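Local coordinates for protein putative NADPH:quinone reductase (Bacillus thuringiensis, PDB 3GMS) that is of unproven function but probably catalyses NADPH-dependent reduction of quinones, at residues L7-K12 / P63-Y68; R42-S47 / G325-T330. All blocks are in the same frame, centred on the assembly; numbering follows the deposited sequence.

Contact 1 (L7-K12 / P63-Y68)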
ATOM      1  N   LEU A   7      17.375  15.653  -0.448  1.00 23.99           N
ATOM      2  CA  LEU A   7      16.828  14.365  -0.921  1.00 24.77           C
ATOM      3  C   LEU A   7      17.466  13.238  -0.176  1.00 24.15           C
ATOM      4  O   LEU A   7      18.605  13.366   0.263  1.00 25.96           O
ATOM      5  CB  LEU A   7      17.097  14.144  -2.404  1.00 25.05           C
ATOM      6  CG  LEU A   7      18.535  13.928  -2.896  1.00 27.16           C
ATOM      7  CD1 LEU A   7      18.605  12.950  -4.084  1.00 29.16           C
ATOM      8  CD2 LEU A   7      19.100  15.263  -3.315  1.00 27.53           C
ATOM      9  N   ILE A   8      16.729  12.134  -0.032  1.00 23.14           N
ATOM     10  CA  ILE A   8      17.310  10.889   0.455  1.00 22.90           C
ATOM     11  C   ILE A   8      17.567  10.005  -0.765  1.00 23.27           C
ATOM     12  O   ILE A   8      16.677   9.829  -1.598  1.00 23.66           O
ATOM     13  CB  ILE A   8      16.343  10.137   1.423  1.00 21.53           C
ATOM     14  CG1 ILE A   8      15.905  11.040   2.584  1.00 24.09           C
ATOM     15  CG2 ILE A   8      16.981   8.861   1.911  1.00 22.29           C
ATOM     16  CD1 ILE A   8      17.054  11.676   3.358  1.00 24.49           C
ATOM     17  N   GLN A   9      18.774   9.446  -0.863  1.00 23.51           N
ATOM     18  CA  GLN A   9      19.214   8.663  -2.003  1.00 25.67           C
ATOM     19  C   GLN A   9      20.011   7.454  -1.511  1.00 25.87           C
ATOM     20  O   GLN A   9      20.604   7.525  -0.426  1.00 25.71           O
ATOM     21  CB  GLN A   9      20.140   9.569  -2.841  1.00 27.11           C
ATOM     22  CG  GLN A   9      20.521   9.041  -4.140  1.00 31.73           C
ATOM     23  CD  GLN A   9      20.627  10.129  -5.197  1.00 31.22           C
ATOM     24  OE1 GLN A   9      19.800  10.193  -6.093  1.00 36.51           O
ATOM     25  NE2 GLN A   9      21.656  10.965  -5.113  1.00 33.33           N
ATOM     26  N   PHE A  10      19.990   6.358  -2.270  1.00 25.88           N
ATOM     27  CA  PHE A  10      20.940   5.254  -2.097  1.00 26.64           C
ATOM     28  C   PHE A  10      21.608   4.978  -3.423  1.00 27.86           C
ATOM     29  O   PHE A  10      20.972   5.036  -4.473  1.00 27.23           O
ATOM     30  CB  PHE A  10      20.310   3.963  -1.549  1.00 26.56           C
ATOM     31  CG  PHE A  10      19.105   3.467  -2.337  1.00 28.28           C
ATOM     32  CD1 PHE A  10      19.216   2.368  -3.171  1.00 28.37           C
ATOM     33  CD2 PHE A  10      17.856   4.084  -2.190  1.00 26.63           C
ATOM     34  CE1 PHE A  10      18.109   1.900  -3.897  1.00 26.80           C
ATOM     35  CE2 PHE A  10      16.745   3.633  -2.911  1.00 27.90           C
ATOM     36  CZ  PHE A  10      16.865   2.534  -3.749  1.00 25.21           C
ATOM     37  N   HIS A  11      22.896   4.679  -3.349  1.00 27.75           N
ATOM     38  CA  HIS A  11      23.728   4.472  -4.549  1.00 28.70           C
ATOM     39  C   HIS A  11      23.998   2.993  -4.779  1.00 27.52           C
ATOM     40  O   HIS A  11      24.413   2.614  -5.864  1.00 28.75           O
ATOM     41  CB  HIS A  11      25.039   5.249  -4.429  1.00 28.86           C
ATOM     42  CG  HIS A  11      24.854   6.725  -4.323  1.00 29.31           C
ATOM     43  ND1 HIS A  11      25.030   7.580  -5.390  1.00 29.96           N
ATOM     44  CD2 HIS A  11      24.507   7.501  -3.272  1.00 30.13           C
ATOM     45  CE1 HIS A  11      24.784   8.817  -5.003  1.00 30.85           C
ATOM     46  NE2 HIS A  11      24.475   8.799  -3.718  1.00 30.89           N
ATOM     47  N   LYS A  12      23.733   2.171  -3.764  1.00 27.15           N
ATOM     48  CA  LYS A  12      23.806   0.730  -3.886  1.00 27.78           C
ATOM     49  C   LYS A  12      22.609   0.132  -3.165  1.00 28.05           C
ATOM     50  O   LYS A  12      22.043   0.765  -2.250  1.00 27.63           O
ATOM     51  CB  LYS A  12      25.099   0.182  -3.225  1.00 27.20           C
ATOM     52  CG  LYS A  12      26.389   0.774  -3.743  1.00 28.01           C
ATOM     53  CD  LYS A  12      27.530  -0.120  -3.228  1.00 30.26           C
ATOM     54  CE  LYS A  12      28.874   0.292  -3.818  1.00 27.78           C
ATOM     55  NZ  LYS A  12      29.395   1.559  -3.220  1.00 25.39           N
ATOM     56  N   PRO A  63      21.611   5.835  -8.886  1.00 30.63           N
ATOM     57  CA  PRO A  63      21.063   5.921  -7.551  1.00 29.06           C
ATOM     58  C   PRO A  63      19.550   6.143  -7.620  1.00 28.85           C
ATOM     59  O   PRO A  63      19.019   6.524  -8.686  1.00 27.16           O
ATOM     60  CB  PRO A  63      21.752   7.146  -6.974  1.00 29.73           C
ATOM     61  CG  PRO A  63      21.938   8.074  -8.182  1.00 30.17           C
ATOM     62  CD  PRO A  63      22.178   7.125  -9.345  1.00 30.89           C
ATOM     63  N   ASN A  64      18.868   5.940  -6.493  1.00 26.79           N
ATOM     64  CA  ASN A  64      17.419   6.083  -6.519  1.00 25.69           C
ATOM     65  C   ASN A  64      16.936   6.811  -5.278  1.00 25.14           C
ATOM     66  O   ASN A  64      17.568   6.706  -4.212  1.00 25.26           O
ATOM     67  CB  ASN A  64      16.797   4.686  -6.583  1.00 26.54           C
ATOM     68  CG  ASN A  64      15.288   4.714  -6.457  1.00 29.03           C
ATOM     69  OD1 ASN A  64      14.721   4.438  -5.376  1.00 28.77           O
ATOM     70  ND2 ASN A  64      14.621   5.107  -7.550  1.00 30.67           N
ATOM     71  N   ILE A  65      15.820   7.531  -5.413  1.00 22.32           N
ATOM     72  CA  ILE A  65      15.183   8.221  -4.263  1.00 22.96           C
ATOM     73  C   ILE A  65      14.000   7.362  -3.800  1.00 21.66           C
ATOM     74  O   ILE A  65      13.112   7.102  -4.591  1.00 21.64           O
ATOM     75  CB  ILE A  65      14.715   9.641  -4.616  1.00 22.97           C
ATOM     76  CG1 ILE A  65      15.919  10.497  -5.050  1.00 26.63           C
ATOM     77  CG2 ILE A  65      14.066  10.312  -3.398  1.00 23.01           C
ATOM     78  CD1 ILE A  65      15.542  11.796  -5.774  1.00 28.52           C
ATOM     79  N   PRO A  66      14.001   6.883  -2.541  1.00 21.80           N
ATOM     80  CA  PRO A  66      12.858   6.024  -2.196  1.00 21.81           C
ATOM     81  C   PRO A  66      11.531   6.785  -1.959  1.00 21.19           C
ATOM     82  O   PRO A  66      11.521   8.012  -1.833  1.00 20.34           O
ATOM     83  CB  PRO A  66      13.242   5.394  -0.855  1.00 21.13           C
ATOM     84  CG  PRO A  66      14.586   5.872  -0.515  1.00 24.43           C
ATOM     85  CD  PRO A  66      15.008   6.955  -1.458  1.00 22.40           C
ATOM     86  N   GLY A  67      10.448   6.024  -1.799  1.00 20.98           N
ATOM     87  CA  GLY A  67       9.154   6.616  -1.455  1.00 20.66           C
ATOM     88  C   GLY A  67       8.160   6.667  -2.603  1.00 19.42           C
ATOM     89  O   GLY A  67       8.392   7.271  -3.659  1.00 20.07           O
ATOM     90  N   TYR A  68       7.032   6.017  -2.389  1.00 20.10           N
ATOM     91  CA  TYR A  68       5.981   5.979  -3.423  1.00 18.47           C
ATOM     92  C   TYR A  68       4.857   6.918  -3.155  1.00 19.25           C
ATOM     93  O   TYR A  68       4.019   7.154  -4.059  1.00 18.84           O
ATOM     94  CB  TYR A  68       5.409   4.558  -3.622  1.00 19.23           C
ATOM     95  CG  TYR A  68       6.375   3.667  -4.324  1.00 21.80           C
ATOM     96  CD1 TYR A  68       6.565   3.762  -5.700  1.00 27.19           C
ATOM     97  CD2 TYR A  68       7.184   2.794  -3.605  1.00 23.93           C
ATOM     98  CE1 TYR A  68       7.467   2.943  -6.372  1.00 28.63           C
ATOM     99  CE2 TYR A  68       8.096   1.948  -4.277  1.00 26.00           C
ATOM    100  CZ  TYR A  68       8.234   2.043  -5.645  1.00 29.00           C
ATOM    101  OH  TYR A  68       9.142   1.258  -6.322  1.00 30.10           O
TER
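Phe10 and Asn64 face each other as a single antiparallel hydrogen-bonded pair, the one beta bridge between 7-12 and the loop segment 63-68. Phe10 N donates to Asn64 O at 3.1 Å, and Asn64 N returns a matching bond to Phe10 O. The end-to-end directions are 129° apart, well short of straight antiparallel. Beside it, Ile8 O is buried against Ile65 CG2 at 3.2 Å and Pro66 CD with no hydrogen-bond partner; across the segments a CA-H...O contact from Ile65 is the nearest thing to one. Chi1 of Phe10 (53°) puts CG between the backbone N and the carbonyl carbon, and the ring runs side by side with the Asn64 side chain, pointing the same way, CZ 3.6 Å from Asn64 CB. Pro66 CG meets this ring at its edge, 3.9 Å from CE2. Pro63 CB touches two side chains: it sits over one face of the His11 ring, a CH-pi contact 4.0 Å from the centroid, and lies 3.6 Å from Gln9 CG. Further back, Leu7 crosses Ile65 at about a right angle, CD1 to CD1 at 3.7 Å. The polar ends of Gln9 and His11 turn to Glu23 on strand 20-26, the antiparallel partner of strand 4-10. Ile8 and Pro66 both bond through their backbones to Trp99, so strand 4-10 and the loop leading to strand 71-77 share a third neighbour.

Contact 2 (R42-S47 / G325-T330)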
ATOM      1  N   ARG A  42       5.435  12.224   4.170  1.00 18.09           N
ATOM      2  CA  ARG A  42       5.325  10.891   3.489  1.00 18.74           C
ATOM      3  C   ARG A  42       5.343   9.802   4.559  1.00 19.91           C
ATOM      4  O   ARG A  42       6.096   9.939   5.530  1.00 21.03           O
ATOM      5  CB  ARG A  42       6.508  10.570   2.535  1.00 19.84           C
ATOM      6  CG  ARG A  42       7.120  11.763   1.820  1.00 20.27           C
ATOM      7  CD  ARG A  42       8.211  12.374   2.684  1.00 21.21           C
ATOM      8  NE  ARG A  42       8.921  13.527   2.101  1.00 18.43           N
ATOM      9  CZ  ARG A  42       9.256  14.630   2.772  1.00 19.21           C
ATOM     10  NH1 ARG A  42       8.900  14.830   4.040  1.00 21.90           N
ATOM     11  NH2 ARG A  42       9.930  15.596   2.138  1.00 23.29           N
ATOM     12  N   PRO A  43       4.602   8.697   4.343  1.00 20.20           N
ATOM     13  CA  PRO A  43       4.716   7.560   5.247  1.00 20.28           C
ATOM     14  C   PRO A  43       5.992   6.799   4.892  1.00 21.68           C
ATOM     15  O   PRO A  43       6.517   6.917   3.775  1.00 22.53           O
ATOM     16  CB  PRO A  43       3.477   6.728   4.884  1.00 21.26           C
ATOM     17  CG  PRO A  43       3.421   6.848   3.342  1.00 19.14           C
ATOM     18  CD  PRO A  43       3.788   8.371   3.150  1.00 19.64           C
ATOM     19  N   ILE A  44       6.494   6.023   5.848  1.00 21.96           N
ATOM     20  CA  ILE A  44       7.467   4.996   5.548  1.00 21.96           C
ATOM     21  C   ILE A  44       6.706   3.679   5.469  1.00 22.85           C
ATOM     22  O   ILE A  44       6.346   3.077   6.484  1.00 24.00           O
ATOM     23  CB  ILE A  44       8.591   4.938   6.598  1.00 22.42           C
ATOM     24  CG1 ILE A  44       9.365   6.281   6.544  1.00 22.87           C
ATOM     25  CG2 ILE A  44       9.526   3.713   6.300  1.00 22.86           C
ATOM     26  CD1 ILE A  44      10.445   6.460   7.646  1.00 24.22           C
ATOM     27  N   ASN A  45       6.400   3.250   4.257  1.00 22.21           N
ATOM     28  CA  ASN A  45       5.733   1.966   4.110  1.00 23.48           C
ATOM     29  C   ASN A  45       6.769   0.839   4.015  1.00 24.95           C
ATOM     30  O   ASN A  45       7.785   1.003   3.364  1.00 24.47           O
ATOM     31  CB  ASN A  45       4.877   1.937   2.831  1.00 23.33           C
ATOM     32  CG  ASN A  45       3.723   2.979   2.837  1.00 23.83           C
ATOM     33  OD1 ASN A  45       3.115   3.235   3.868  1.00 25.20           O
ATOM     34  ND2 ASN A  45       3.406   3.530   1.662  1.00 24.96           N
ATOM     35  N   PRO A  46       6.490  -0.338   4.625  1.00 27.21           N
ATOM     36  CA  PRO A  46       7.336  -1.506   4.331  1.00 28.33           C
ATOM     37  C   PRO A  46       7.607  -1.708   2.831  1.00 28.96           C
ATOM     38  O   PRO A  46       8.725  -2.107   2.449  1.00 29.78           O
ATOM     39  CB  PRO A  46       6.549  -2.684   4.966  1.00 29.56           C
ATOM     40  CG  PRO A  46       5.881  -2.067   6.159  1.00 28.11           C
ATOM     41  CD  PRO A  46       5.393  -0.687   5.540  1.00 28.62           C
ATOM     42  N   SER A  47       6.651  -1.388   1.960  1.00 28.52           N
ATOM     43  CA  SER A  47       6.863  -1.520   0.520  1.00 28.08           C
ATOM     44  C   SER A  47       7.809  -0.467  -0.094  1.00 26.83           C
ATOM     45  O   SER A  47       8.331  -0.653  -1.207  1.00 27.88           O
ATOM     46  CB  SER A  47       5.510  -1.493  -0.241  1.00 29.17           C
ATOM     47  OG  SER A  47       4.821  -0.292   0.063  1.00 32.23           O
ATOM     48  N   GLY A 325       0.767   1.637  14.305  1.00 37.48           N
ATOM     49  CA  GLY A 325       0.694   2.926  13.629  1.00 33.55           C
ATOM     50  C   GLY A 325       1.775   3.176  12.607  1.00 30.60           C
ATOM     51  O   GLY A 325       2.779   2.473  12.553  1.00 29.29           O
ATOM     52  N   LYS A 326       1.563   4.221  11.812  1.00 28.59           N
ATOM     53  CA  LYS A 326       2.438   4.595  10.726  1.00 26.56           C
ATOM     54  C   LYS A 326       3.534   5.610  11.128  1.00 25.37           C
ATOM     55  O   LYS A 326       3.243   6.569  11.822  1.00 23.48           O
ATOM     56  CB  LYS A 326       1.544   5.207   9.643  1.00 27.61           C
ATOM     57  CG  LYS A 326       2.205   5.314   8.300  1.00 29.75           C
ATOM     58  CD  LYS A 326       2.461   3.934   7.666  1.00 33.70           C
ATOM     59  CE  LYS A 326       1.241   3.371   6.994  1.00 38.65           C
ATOM     60  NZ  LYS A 326       1.625   2.186   6.194  1.00 38.73           N
ATOM     61  N   VAL A 327       4.786   5.380  10.703  1.00 23.64           N
ATOM     62  CA  VAL A 327       5.854   6.317  10.924  1.00 22.23           C
ATOM     63  C   VAL A 327       5.934   7.238   9.704  1.00 21.60           C
ATOM     64  O   VAL A 327       5.781   6.776   8.584  1.00 22.49           O
ATOM     65  CB  VAL A 327       7.192   5.568  11.075  1.00 23.37           C
ATOM     66  CG1 VAL A 327       8.356   6.577  11.298  1.00 22.87           C
ATOM     67  CG2 VAL A 327       7.090   4.567  12.260  1.00 23.22           C
ATOM     68  N   PHE A 328       6.129   8.523   9.911  1.00 20.59           N
ATOM     69  CA  PHE A 328       6.206   9.475   8.792  1.00 20.95           C
ATOM     70  C   PHE A 328       7.459  10.295   8.772  1.00 21.07           C
ATOM     71  O   PHE A 328       8.044  10.591   9.837  1.00 20.24           O
ATOM     72  CB  PHE A 328       5.019  10.467   8.872  1.00 20.88           C
ATOM     73  CG  PHE A 328       3.667   9.826   8.760  1.00 22.52           C
ATOM     74  CD1 PHE A 328       2.998   9.780   7.522  1.00 21.04           C
ATOM     75  CD2 PHE A 328       3.022   9.308   9.884  1.00 20.62           C
ATOM     76  CE1 PHE A 328       1.745   9.196   7.430  1.00 22.39           C
ATOM     77  CE2 PHE A 328       1.755   8.684   9.785  1.00 23.13           C
ATOM     78  CZ  PHE A 328       1.115   8.646   8.555  1.00 22.04           C
ATOM     79  N   LEU A 329       7.810  10.741   7.555  1.00 19.29           N
ATOM     80  CA  LEU A 329       8.894  11.695   7.320  1.00 20.30           C
ATOM     81  C   LEU A 329       8.279  13.013   7.005  1.00 21.24           C
ATOM     82  O   LEU A 329       7.497  13.120   6.055  1.00 20.91           O
ATOM     83  CB  LEU A 329       9.749  11.257   6.124  1.00 19.91           C
ATOM     84  CG  LEU A 329      10.569   9.973   6.343  1.00 20.18           C
ATOM     85  CD1 LEU A 329      11.115   9.391   5.034  1.00 23.40           C
ATOM     86  CD2 LEU A 329      11.698  10.102   7.455  1.00 23.20           C
ATOM     87  N   THR A 330       8.583  14.030   7.820  1.00 21.42           N
ATOM     88  CA  THR A 330       7.817  15.259   7.694  1.00 24.07           C
ATOM     89  C   THR A 330       8.774  16.392   7.319  1.00 25.33           C
ATOM     90  O   THR A 330       9.987  16.300   7.576  1.00 27.08           O
ATOM     91  CB  THR A 330       7.028  15.606   8.990  1.00 23.81           C
ATOM     92  OG1 THR A 330       7.958  15.852  10.054  1.00 27.53           O
ATOM     93  CG2 THR A 330       6.041  14.491   9.395  1.00 24.62           C
TER
HETATM   94  O   HOH W   1       5.413   2.987   9.193  1.00 25.92           O
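Arg42 is joined to Leu329 by backbone and side chain together. Its N donates to Leu329 O at 2.9 Å and its O accepts from Leu329 N at 2.8 Å, an antiparallel hydrogen-bonded pair. The Arg42 chain bends at chi2 (88°), passes CD across the Leu329 side chain, and brings NH1 back to the same Leu329 O at 3.0 Å. That carbonyl therefore takes two donors: the backbone N in its plane, and NH1 well above it, although the oxygen lies in the guanidinium plane. NH1 also bonds Ser331 OG, NH2 bonds Gln100 O and NE bonds Thr98 O. Pro43, paired with Phe328 without hydrogen bonds, sets CB 3.9 Å from Phe328 CE1 and as close to Lys326 CG. Ile44 N donates to Val327 O at 2.9 Å, while a buried side chain lays CD1 3.7 Å from Leu329 CG. Beyond this the backbones separate, and a water bridges the gap, donating to Ile44 O and accepting from Val327 N. At Asn45, OD1 receives Lys326 NZ at 3.0 Å; the lysine chain, bent at chi2 and chi3, passes Pro43 CB with its CG and CD to reach it, and Asn45 ND2 is held by Glu69. Helix 310-318 packs on Ile44 and Val327. Strand 326-330, here antiparallel to 34-43 and parallel to 301-306, is the C-terminal strand that returns to the GroES-like domain, the part that is catalytic in medium-chain dehydrogenases.

How the contacts relate
From the N terminus, strand 4-10 meets the loop before strand 71-77 at contact 1, closing a loop of 50 residues that contains strands 20-26 and 34-43. Within that interval the first segment of contact 2 begins, and its partner comes only 277 residues later, after the parallel six-stranded sheet of the Rossmann-type domain. The two closures thus cross along the chain. Contact 1 ties the antiparallel pair 4-10 and 20-26 to the loop leading into strand 71-77, whereas contact 2 sews the chain's end into the main sheet of the GroES-like part. Their centres lie about 15 Å apart, and Tyr68 touches Ser47 between them.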